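Local coordinates for protein nicotinate phosphoribosyltransferase (Saccharomyces cerevisiae, PDB 1VLP) that catalyses the ATP-dependent synthesis of nicotinate ribonucleotide from nicotinate and phosphoribosyl pyrophosphate, the first step in making NAD from nicotinic acid, at residues E110-F115 with W137-L142; V44-T49 with A243-M248. One frame throughout, in Å; residues are numbered along the deposited sequence.

Interaction 1 of 2, residues E110-F115 with W137-L142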
loop_
_atom_site.group_PDB
_atom_site.type_symbol
_atom_site.label_atom_id
_atom_site.label_comp_id
_atom_site.label_asym_id
_atom_site.label_seq_id
_atom_site.Cartn_x
_atom_site.Cartn_y
_atom_site.Cartn_z
ATOM N N GLU A 110 -16.255 -13.814 -8.882
ATOM C CA GLU A 110 -16.491 -15.187 -9.272
ATOM C C GLU A 110 -15.574 -15.661 -10.425
ATOM O O GLU A 110 -15.247 -16.837 -10.502
ATOM C CB GLU A 110 -17.979 -15.377 -9.605
ATOM C CG GLU A 110 -18.447 -14.795 -10.969
ATOM C CD GLU A 110 -18.609 -13.266 -11.033
ATOM O OE1 GLU A 110 -18.449 -12.551 -9.998
ATOM O OE2 GLU A 110 -18.934 -12.795 -12.151
ATOM N N GLU A 111 -15.160 -14.737 -11.279
ATOM C CA GLU A 111 -14.252 -14.994 -12.389
ATOM C C GLU A 111 -12.813 -14.709 -12.034
ATOM O O GLU A 111 -11.932 -15.438 -12.450
ATOM C CB GLU A 111 -14.618 -14.098 -13.578
ATOM C CG GLU A 111 -15.989 -14.393 -14.230
ATOM C CD GLU A 111 -16.309 -13.466 -15.430
ATOM O OE1 GLU A 111 -15.661 -12.393 -15.585
ATOM O OE2 GLU A 111 -17.224 -13.817 -16.218
ATOM N N GLN A 112 -12.567 -13.684 -11.218
ATOM C CA GLN A 112 -11.201 -13.241 -10.907
ATOM C C GLN A 112 -10.537 -13.942 -9.719
ATOM O O GLN A 112 -9.320 -14.112 -9.734
ATOM C CB GLN A 112 -11.158 -11.749 -10.637
ATOM C CG GLN A 112 -10.605 -10.922 -11.773
ATOM C CD GLN A 112 -11.451 -11.020 -13.028
ATOM O OE1 GLN A 112 -11.150 -11.823 -13.911
ATOM N NE2 GLN A 112 -12.501 -10.192 -13.122
ATOM N N ILE A 113 -11.302 -14.263 -8.671
ATOM C CA ILE A 113 -10.718 -14.878 -7.456
ATOM C C ILE A 113 -10.849 -16.382 -7.507
ATOM O O ILE A 113 -11.961 -16.910 -7.723
ATOM C CB ILE A 113 -11.395 -14.373 -6.156
ATOM C CG1 ILE A 113 -11.374 -12.856 -6.104
ATOM C CG2 ILE A 113 -10.742 -14.972 -4.948
ATOM C CD1 ILE A 113 -12.126 -12.272 -4.878
ATOM N N SER A 114 -9.721 -17.056 -7.329
ATOM C CA SER A 114 -9.705 -18.470 -7.104
ATOM C C SER A 114 -9.283 -18.664 -5.666
ATOM O O SER A 114 -8.154 -18.464 -5.361
ATOM C CB SER A 114 -8.671 -19.140 -8.003
ATOM O OG SER A 114 -8.538 -20.521 -7.676
ATOM N N PHE A 115 -10.241 -19.014 -4.809
ATOM C CA PHE A 115 -10.038 -19.171 -3.356
ATOM C C PHE A 115 -10.378 -20.600 -2.953
ATOM O O PHE A 115 -11.524 -21.077 -3.116
ATOM C CB PHE A 115 -10.925 -18.147 -2.640
ATOM C CG PHE A 115 -10.966 -18.272 -1.154
ATOM C CD1 PHE A 115 -9.846 -18.689 -0.401
ATOM C CD2 PHE A 115 -12.145 -17.964 -0.475
ATOM C CE1 PHE A 115 -9.902 -18.731 0.987
ATOM C CE2 PHE A 115 -12.212 -18.030 0.917
ATOM C CZ PHE A 115 -11.095 -18.426 1.654
ATOM N N TRP A 137 -5.469 -6.728 -16.133
ATOM C CA TRP A 137 -4.896 -5.917 -15.072
ATOM C C TRP A 137 -5.918 -4.888 -14.542
ATOM O O TRP A 137 -6.036 -4.761 -13.347
ATOM C CB TRP A 137 -3.592 -5.297 -15.558
ATOM C CG TRP A 137 -2.626 -4.836 -14.476
ATOM C CD1 TRP A 137 -2.729 -5.017 -13.131
ATOM C CD2 TRP A 137 -1.365 -4.200 -14.690
ATOM N NE1 TRP A 137 -1.656 -4.524 -12.497
ATOM C CE2 TRP A 137 -0.778 -4.018 -13.417
ATOM C CE3 TRP A 137 -0.670 -3.747 -15.831
ATOM C CZ2 TRP A 137 0.459 -3.364 -13.254
ATOM C CZ3 TRP A 137 0.553 -3.116 -15.654
ATOM C CH2 TRP A 137 1.110 -2.944 -14.379
ATOM N N LYS A 138 -6.696 -4.245 -15.413
ATOM C CA LYS A 138 -7.743 -3.295 -14.988
ATOM C C LYS A 138 -8.898 -3.939 -14.202
ATOM O O LYS A 138 -9.588 -3.243 -13.469
ATOM C CB LYS A 138 -8.334 -2.526 -16.167
ATOM C CG LYS A 138 -9.222 -3.286 -17.067
ATOM C CD LYS A 138 -9.535 -2.437 -18.307
ATOM C CE LYS A 138 -10.479 -3.140 -19.238
ATOM N NZ LYS A 138 -9.892 -4.318 -19.927
ATOM N N ASP A 139 -9.096 -5.236 -14.379
ATOM C CA ASP A 139 -10.125 -6.014 -13.667
ATOM C C ASP A 139 -9.642 -6.558 -12.333
ATOM O O ASP A 139 -10.470 -7.040 -11.522
ATOM C CB ASP A 139 -10.592 -7.229 -14.492
ATOM C CG ASP A 139 -11.471 -6.852 -15.659
ATOM O OD1 ASP A 139 -11.921 -5.707 -15.737
ATOM O OD2 ASP A 139 -11.691 -7.720 -16.520
ATOM N N THR A 140 -8.323 -6.581 -12.110
ATOM C CA THR A 140 -7.753 -7.273 -10.953
ATOM C C THR A 140 -7.065 -6.372 -9.925
ATOM O O THR A 140 -6.941 -6.743 -8.706
ATOM C CB THR A 140 -6.780 -8.393 -11.410
ATOM O OG1 THR A 140 -5.738 -7.835 -12.165
ATOM C CG2 THR A 140 -7.538 -9.418 -12.247
ATOM N N ILE A 141 -6.593 -5.226 -10.403
ATOM C CA ILE A 141 -5.792 -4.299 -9.569
ATOM C C ILE A 141 -6.432 -3.875 -8.214
ATOM O O ILE A 141 -5.715 -3.674 -7.223
ATOM C CB ILE A 141 -5.355 -3.090 -10.430
ATOM C CG1 ILE A 141 -4.322 -2.247 -9.693
ATOM C CG2 ILE A 141 -6.562 -2.255 -10.859
ATOM C CD1 ILE A 141 -3.168 -1.986 -10.445
ATOM N N LEU A 142 -7.764 -3.737 -8.144
ATOM C CA LEU A 142 -8.341 -3.249 -6.904
ATOM C C LEU A 142 -8.392 -4.303 -5.804
ATOM O O LEU A 142 -8.617 -3.963 -4.651
ATOM C CB LEU A 142 -9.742 -2.681 -7.163
ATOM C CG LEU A 142 -9.799 -1.436 -8.059
ATOM C CD1 LEU A 142 -11.235 -0.837 -8.031
ATOM C CD2 LEU A 142 -8.775 -0.385 -7.673
#
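Q112 chi1 (-103°) brings CG to the T140 methyl, and the bend at chi2 (63°) then carries the amide over D139. In T140 the first torsion places CG2 anti to the carbonyl carbon, facing Q112. Q112 CG and T140 CG2 meet at 3.4 Å. This is the closest approach of the two segments, and it is a contact between carbons. The two side chains cross at about a right angle. Further out, the amide carbon CD of Q112 lies 4.2 Å from D139 CB. The amide therefore passes over the D139 methylene, and its plane is only 27° from that of the carboxylate. The backbone also takes part: Q112 CG lies 3.9 Å from D139 O.

The contact lies at the open end of the hairpin of strands 113-120 and 126-134, at one edge of the antiparallel sheet. Helix 109-112 leads into the first strand. Segment 137-140, a weakly bonded helical turn, follows the second. Backbone bonding of Q112 with S134 continues the strand pairing down to this contact.

In segment 137-140, W137 O accepts from both T140 N (3.2 Å) and I141 N (3.0 Å). T140 OG1 is bonded to S136 O, which is consistent with a fixed rotamer, with the methyl turned to Q112. Were Q112 replaced by an alanine, the T140 methyl and the D139 methylene would probably lose their cover, opening a gap between helix 109-112 and segment 137-140. Y143 packs against Q112 from outside the two segments. T140 also touches V44 and Y46 of strand 43-50.

Interaction 2 of 2, residues V44-T49 with A243-M248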
loop_
_atom_site.group_PDB
_atom_site.type_symbol
_atom_site.label_atom_id
_atom_site.label_comp_id
_atom_site.label_asym_id
_atom_site.label_seq_id
_atom_site.Cartn_x
_atom_site.Cartn_y
_atom_site.Cartn_z
ATOM N N VAL A 44 -2.811 -10.387 -15.772
ATOM C CA VAL A 44 -1.933 -10.570 -14.634
ATOM C C VAL A 44 -2.491 -11.623 -13.684
ATOM O O VAL A 44 -3.697 -11.988 -13.734
ATOM C CB VAL A 44 -1.776 -9.236 -13.825
ATOM C CG1 VAL A 44 -1.119 -8.123 -14.674
ATOM C CG2 VAL A 44 -3.170 -8.785 -13.247
ATOM N N THR A 45 -1.596 -12.098 -12.810
ATOM C CA THR A 45 -2.014 -12.941 -11.691
ATOM C C THR A 45 -1.370 -12.372 -10.435
ATOM O O THR A 45 -0.167 -12.121 -10.426
ATOM C CB THR A 45 -1.582 -14.407 -11.883
ATOM O OG1 THR A 45 -2.263 -14.937 -13.023
ATOM C CG2 THR A 45 -1.915 -15.227 -10.656
ATOM N N TYR A 46 -2.159 -12.204 -9.372
ATOM C CA TYR A 46 -1.649 -11.911 -8.006
ATOM C C TYR A 46 -1.793 -13.149 -7.143
ATOM O O TYR A 46 -2.749 -13.940 -7.351
ATOM C CB TYR A 46 -2.450 -10.781 -7.318
ATOM C CG TYR A 46 -2.411 -9.415 -7.981
ATOM C CD1 TYR A 46 -3.229 -9.138 -9.088
ATOM C CD2 TYR A 46 -1.583 -8.401 -7.506
ATOM C CE1 TYR A 46 -3.213 -7.895 -9.702
ATOM C CE2 TYR A 46 -1.563 -7.152 -8.121
ATOM C CZ TYR A 46 -2.391 -6.930 -9.235
ATOM O OH TYR A 46 -2.434 -5.718 -9.853
ATOM N N LYS A 47 -0.919 -13.296 -6.140
ATOM C CA LYS A 47 -0.962 -14.440 -5.261
ATOM C C LYS A 47 -0.857 -14.013 -3.824
ATOM O O LYS A 47 -0.056 -13.198 -3.475
ATOM C CB LYS A 47 0.176 -15.421 -5.565
ATOM C CG LYS A 47 0.490 -16.394 -4.400
ATOM C CD LYS A 47 1.683 -17.363 -4.663
ATOM C CE LYS A 47 1.847 -18.398 -3.499
ATOM N NZ LYS A 47 2.662 -17.967 -2.303
ATOM N N TYR A 48 -1.696 -14.636 -3.022
ATOM C CA TYR A 48 -1.675 -14.508 -1.546
ATOM C C TYR A 48 -0.553 -15.334 -0.961
ATOM O O TYR A 48 -0.342 -16.462 -1.326
ATOM C CB TYR A 48 -3.011 -14.994 -0.988
ATOM C CG TYR A 48 -3.100 -15.284 0.498
ATOM C CD1 TYR A 48 -3.370 -14.254 1.411
ATOM C CD2 TYR A 48 -2.915 -16.583 0.978
ATOM C CE1 TYR A 48 -3.478 -14.517 2.748
ATOM C CE2 TYR A 48 -3.014 -16.869 2.368
ATOM C CZ TYR A 48 -3.356 -15.824 3.226
ATOM O OH TYR A 48 -3.506 -16.103 4.553
ATOM N N THR A 49 0.147 -14.761 0.000
ATOM C CA THR A 49 1.107 -15.512 0.771
ATOM C C THR A 49 0.962 -15.117 2.231
ATOM O O THR A 49 0.807 -13.937 2.562
ATOM C CB THR A 49 2.566 -15.235 0.313
ATOM O OG1 THR A 49 2.686 -15.528 -1.076
ATOM C CG2 THR A 49 3.526 -16.136 1.097
ATOM N N ALA A 243 3.079 2.446 -6.771
ATOM C CA ALA A 243 3.400 1.225 -6.030
ATOM C C ALA A 243 4.413 0.403 -6.840
ATOM O O ALA A 243 4.585 0.658 -8.022
ATOM C CB ALA A 243 2.139 0.378 -5.801
ATOM N N HIS A 244 5.052 -0.568 -6.210
ATOM C CA HIS A 244 6.017 -1.447 -6.923
ATOM C C HIS A 244 5.407 -2.117 -8.113
ATOM O O HIS A 244 6.102 -2.310 -9.109
ATOM C CB HIS A 244 6.637 -2.516 -6.024
ATOM C CG HIS A 244 7.452 -1.977 -4.893
ATOM N ND1 HIS A 244 8.663 -1.346 -5.074
ATOM C CD2 HIS A 244 7.195 -1.933 -3.560
ATOM C CE1 HIS A 244 9.130 -0.966 -3.891
ATOM N NE2 HIS A 244 8.258 -1.319 -2.957
ATOM N N GLU A 245 4.111 -2.447 -8.024
ATOM C CA GLU A 245 3.480 -3.262 -9.063
ATOM C C GLU A 245 3.485 -2.559 -10.424
ATOM O O GLU A 245 3.567 -3.205 -11.466
ATOM C CB GLU A 245 2.099 -3.748 -8.615
ATOM C CG GLU A 245 1.039 -2.799 -8.533
ATOM C CD GLU A 245 -0.357 -3.480 -8.238
ATOM O OE1 GLU A 245 -0.770 -4.319 -9.073
ATOM O OE2 GLU A 245 -1.013 -3.085 -7.282
ATOM N N TRP A 246 3.556 -1.221 -10.417
ATOM C CA TRP A 246 3.685 -0.448 -11.642
ATOM C C TRP A 246 4.931 -0.769 -12.397
ATOM O O TRP A 246 4.840 -1.252 -13.523
ATOM C CB TRP A 246 3.557 1.060 -11.360
ATOM C CG TRP A 246 3.571 1.880 -12.590
ATOM C CD1 TRP A 246 4.494 2.836 -12.909
ATOM C CD2 TRP A 246 2.619 1.872 -13.667
ATOM N NE1 TRP A 246 4.188 3.391 -14.104
ATOM C CE2 TRP A 246 3.050 2.837 -14.601
ATOM C CE3 TRP A 246 1.443 1.139 -13.940
ATOM C CZ2 TRP A 246 2.361 3.089 -15.799
ATOM C CZ3 TRP A 246 0.764 1.391 -15.118
ATOM C CH2 TRP A 246 1.213 2.346 -16.024
ATOM N N VAL A 247 6.123 -0.512 -11.849
ATOM C CA VAL A 247 7.323 -0.819 -12.668
ATOM C C VAL A 247 7.519 -2.323 -12.890
ATOM O O VAL A 247 8.058 -2.699 -13.907
ATOM C CB VAL A 247 8.663 -0.131 -12.210
ATOM C CG1 VAL A 247 9.174 -0.693 -10.941
ATOM C CG2 VAL A 247 9.752 -0.242 -13.353
HETATM N N MSE A 248 7.116 -3.145 -11.927
HETATM C CA MSE A 248 7.151 -4.651 -12.071
HETATM C C MSE A 248 6.340 -5.045 -13.276
HETATM O O MSE A 248 6.828 -5.795 -14.121
HETATM C CB MSE A 248 6.637 -5.327 -10.812
HETATM C CG MSE A 248 7.471 -5.141 -9.563
HETATM SE SE MSE A 248 6.579 -5.895 -8.016
HETATM C CE MSE A 248 6.593 -7.779 -8.514
#
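Strand 44-49 and the start of helix 244-254 stay well apart, 10.1 Å between Y46 CA and E245 CA, so long side chains must span the gap. Y46 and E245 do so. E245 CG sits between its backbone N and carbonyl carbon (chi1 71°), and the chain runs extended from there to the Y46 ring. Y46 OH donates a hydrogen bond to E245 OE1. The modelled separation of Y46 OH and E245 OE1, 2.3 Å, is very short, and its exact value is doubtful. OE1 comes in at the ring edge, near the ring plane. The carboxylate is turned 78° from that plane. The two side chains cross at about a right angle.

Both residues are buried. The contact joins the antiparallel sheet, to which strand 43-50 of the N-terminal domain belongs, to a helix of the TIM-barrel-like domain of this type II phosphoribosyltransferase. The side chain of Y27, a nicotinate-binding residue by similarity, is about 4 Å from that of E245. H244, just before E245 in the chain, is by similarity the autophosphorylated histidine. It carries no phosphate here and is bonded to D308 and T284.

W137 NE1 makes a weak hydrogen bond to Y46 OH. The second carboxylate oxygen, OE2, forms a salt bridge with K28. This probably balances the buried charge and, if the tyrosine bond is real, the carboxylate would be held at both oxygens.

After helix 26-38 the chain lays down strand 43-50, the middle strand of the five-stranded antiparallel sheet and one side of interaction 2. It then reaches 110-115, runs through the edge hairpin and returns at 137-142. Interaction 1 closes that short loop of 21 residues. The chain continues into the barrel-like domain and at 243-248 meets the strand again, so interaction 2 closes a loop of 193 residues that contains all of interaction 1. The contacts nest and do not cross. They touch through W137 and T140, which meet V44 and Y46 of the strand. Interaction 1 is local to the N-terminal domain, whereas interaction 2 ties that domain to the other.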